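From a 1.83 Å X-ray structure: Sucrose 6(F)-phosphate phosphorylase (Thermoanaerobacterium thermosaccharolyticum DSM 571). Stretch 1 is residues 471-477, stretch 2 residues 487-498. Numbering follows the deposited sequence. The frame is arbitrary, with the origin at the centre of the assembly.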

# COMPACT_ATOMS: atom_id res chain seq x y z
N ASP A 471 13.95 -12.55 26.23
CA ASP A 471 13.98 -13.41 27.42
C ASP A 471 14.80 -14.65 27.05
O ASP A 471 15.91 -14.50 26.52
N ASP A 472 14.30 -15.85 27.29
CA ASP A 472 15.00 -17.07 26.92
C ASP A 472 14.69 -17.50 25.49
O ASP A 472 15.19 -18.54 25.05
N LYS A 473 13.87 -16.73 24.77
CA LYS A 473 13.53 -17.05 23.40
C LYS A 473 14.48 -16.34 22.45
O LYS A 473 14.84 -15.17 22.66
N ARG A 474 14.89 -17.03 21.40
CA ARG A 474 15.75 -16.44 20.39
C ARG A 474 15.54 -17.22 19.11
O ARG A 474 15.43 -18.45 19.15
N CYS A 475 15.46 -16.52 17.99
CA CYS A 475 15.39 -17.17 16.69
C CYS A 475 16.34 -16.48 15.72
O CYS A 475 16.39 -15.25 15.65
N SER A 476 17.12 -17.29 15.00
CA SER A 476 18.17 -16.80 14.11
C SER A 476 17.91 -17.34 12.71
O SER A 476 17.94 -18.55 12.50
N LEU A 477 17.62 -16.43 11.79
CA LEU A 477 17.45 -16.77 10.39
C LEU A 477 18.82 -16.96 9.75
O LEU A 477 19.72 -16.13 9.92
N THR A 487 16.93 -21.51 6.95
CA THR A 487 16.81 -22.21 8.22
C THR A 487 16.62 -21.19 9.33
O THR A 487 17.23 -20.12 9.31
N ILE A 488 15.79 -21.55 10.30
CA ILE A 488 15.59 -20.73 11.50
C ILE A 488 15.97 -21.59 12.70
O ILE A 488 15.33 -22.61 12.97
N ASP A 489 17.04 -21.19 13.39
CA ASP A 489 17.44 -21.83 14.64
C ASP A 489 16.76 -21.08 15.78
O ASP A 489 16.91 -19.86 15.89
N TYR A 490 16.02 -21.80 16.61
CA TYR A 490 15.26 -21.15 17.67
C TYR A 490 15.27 -22.01 18.92
O TYR A 490 15.63 -23.19 18.89
N ILE A 491 14.87 -21.39 20.03
CA ILE A 491 14.83 -22.03 21.34
C ILE A 491 13.40 -22.47 21.60
O ILE A 491 12.48 -21.64 21.62
N ASN A 492 13.19 -23.77 21.80
CA ASN A 492 11.85 -24.30 21.98
C ASN A 492 11.41 -24.11 23.44
O ASN A 492 12.11 -23.49 24.24
N GLU A 493 10.23 -24.63 23.79
CA GLU A 493 9.69 -24.41 25.13
C GLU A 493 10.54 -25.06 26.21
O GLU A 493 10.52 -24.61 27.36
N ASN A 494 11.29 -26.11 25.88
CA ASN A 494 12.16 -26.77 26.83
C ASN A 494 13.56 -26.17 26.90
O ASN A 494 14.43 -26.74 27.56
N GLY A 495 13.80 -25.05 26.22
CA GLY A 495 15.11 -24.43 26.22
C GLY A 495 16.11 -25.05 25.28
O GLY A 495 17.29 -24.68 25.32
N GLU A 496 15.69 -25.98 24.43
CA GLU A 496 16.59 -26.65 23.50
C GLU A 496 16.63 -25.87 22.19
O GLU A 496 15.61 -25.35 21.73
N GLU A 497 17.80 -25.84 21.56
CA GLU A 497 17.91 -25.21 20.26
C GLU A 497 17.41 -26.18 19.20
O GLU A 497 17.84 -27.34 19.16
N VAL A 498 16.49 -25.71 18.37
CA VAL A 498 15.83 -26.53 17.36
C VAL A 498 16.01 -25.85 16.01
O VAL A 498 16.05 -24.62 15.90

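Strands 473-477 and 487-491 run antiparallel, and the two stretches bury 554 Å² between them, with R474, I491 and K473 contributing the largest shares. R474 leaves its strand sideways, but an extended start (chi1 t, chi2 t) followed by a p turn at chi3 brings its guanidinium nearer the second stretch. There R474 NH2 lies 4.3 Å from I491 CD1, while E497, itself extended (t, t), approaches the guanidinium edge; R474 NH2 and E497 OE1 are 4.0 Å apart, opposite charges too distant for a salt bridge. I491 points toward the first stretch in an m, m rotamer. I491 CG2 sits 3.5 Å from D472 O, and its backbone is anchored by the hydrogen bond from I491 N to R474 O (3.1 Å). K473, with chi1 and chi2 both m and the rest of the chain extended, carries its amine past the strand end to the turn, where K473 NZ forms a salt bridge with E493 OE2 (3.3 Å); the hydrogen bond within it is weak, and E493 is poorly ordered. Further along, C475, L477, I488 and Y490 share one face of the sheet. C475 CB packs against Y490 CB (3.8 Å) and I488 CG2 (3.9 Å), and L477 CD1 reaches I488 CG1 (4.1 Å). S476 and D489 occupy the opposite face, paired by backbone hydrogen bonds.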

# COMPACT_ATOMS: atom_id res chain seq x y z
CB ASP A 471 12.55 -13.68 27.87
CG ASP A 471 11.81 -12.42 28.25
OD1 ASP A 471 12.46 -11.46 28.72
OD2 ASP A 471 10.57 -12.39 28.09
CB ASP A 472 14.64 -18.20 27.89
CG ASP A 472 13.14 -18.46 27.96
OD1 ASP A 472 12.36 -17.56 27.60
OD2 ASP A 472 12.75 -19.57 28.38
CB LYS A 473 12.09 -16.64 23.09
CG LYS A 473 11.05 -17.11 24.11
CD LYS A 473 10.92 -18.62 24.20
CE LYS A 473 9.69 -19.01 25.01
NZ LYS A 473 9.62 -20.47 25.30
CB ARG A 474 17.22 -16.48 20.83
CG ARG A 474 18.19 -15.94 19.80
CD ARG A 474 19.62 -16.14 20.26
NE ARG A 474 19.96 -17.56 20.38
CZ ARG A 474 20.35 -18.31 19.35
NH1 ARG A 474 20.45 -17.78 18.14
NH2 ARG A 474 20.63 -19.59 19.54
CB CYS A 475 13.96 -17.17 16.12
SG CYS A 475 13.13 -15.58 15.95
CB SER A 476 19.56 -17.24 14.60
OG SER A 476 19.79 -16.74 15.90
CB LEU A 477 16.68 -15.66 9.68
CG LEU A 477 16.59 -15.73 8.15
CD1 LEU A 477 15.73 -16.92 7.73
CD2 LEU A 477 16.04 -14.43 7.58
CB THR A 487 18.06 -23.06 8.50
OG1 THR A 487 18.27 -23.99 7.43
CG2 THR A 487 17.90 -23.83 9.80
CB ILE A 488 14.15 -20.23 11.62
CG1 ILE A 488 13.82 -19.28 10.46
CG2 ILE A 488 13.95 -19.52 12.96
CD1 ILE A 488 12.38 -18.82 10.43
CB ASP A 489 18.96 -21.77 14.81
CG ASP A 489 19.70 -22.71 13.88
OD1 ASP A 489 19.10 -23.72 13.44
OD2 ASP A 489 20.88 -22.44 13.59
CB TYR A 490 13.82 -20.85 17.22
CG TYR A 490 12.94 -22.07 17.09
CD1 TYR A 490 12.93 -22.82 15.92
CD2 TYR A 490 12.13 -22.48 18.14
CE1 TYR A 490 12.13 -23.94 15.80
CE2 TYR A 490 11.32 -23.60 18.03
CZ TYR A 490 11.33 -24.33 16.85
OH TYR A 490 10.54 -25.44 16.73
CB ILE A 491 15.32 -21.09 22.45
CG1 ILE A 491 16.73 -20.57 22.15
CG2 ILE A 491 15.26 -21.79 23.80
CD1 ILE A 491 17.78 -21.65 22.01
CB ASN A 492 11.80 -25.77 21.54
CG ASN A 492 12.62 -26.68 22.44
OD1 ASN A 492 13.05 -26.31 23.53
ND2 ASN A 492 12.86 -27.90 21.96
CB GLU A 493 8.25 -24.93 25.20
CG GLU A 493 7.20 -24.01 24.58
CD GLU A 493 7.01 -22.71 25.36
OE1 GLU A 493 7.24 -22.72 26.59
OE2 GLU A 493 6.63 -21.70 24.74
CB ASN A 494 12.27 -28.27 26.51
CG ASN A 494 10.92 -28.97 26.53
OD1 ASN A 494 9.99 -28.54 27.21
ND2 ASN A 494 10.83 -30.08 25.81
CB GLU A 496 16.10 -28.08 23.26
CG GLU A 496 16.03 -28.92 24.54
CD GLU A 496 15.16 -30.15 24.39
OE1 GLU A 496 14.45 -30.28 23.37
OE2 GLU A 496 15.17 -31.00 25.31
CB GLU A 497 19.34 -24.77 19.96
CG GLU A 497 19.46 -23.99 18.65
CD GLU A 497 20.84 -23.42 18.42
OE1 GLU A 497 21.67 -23.46 19.35
OE2 GLU A 497 21.10 -22.91 17.30
CB VAL A 498 14.33 -26.70 17.68
CG1 VAL A 498 13.58 -27.31 16.50
CG2 VAL A 498 14.15 -27.56 18.94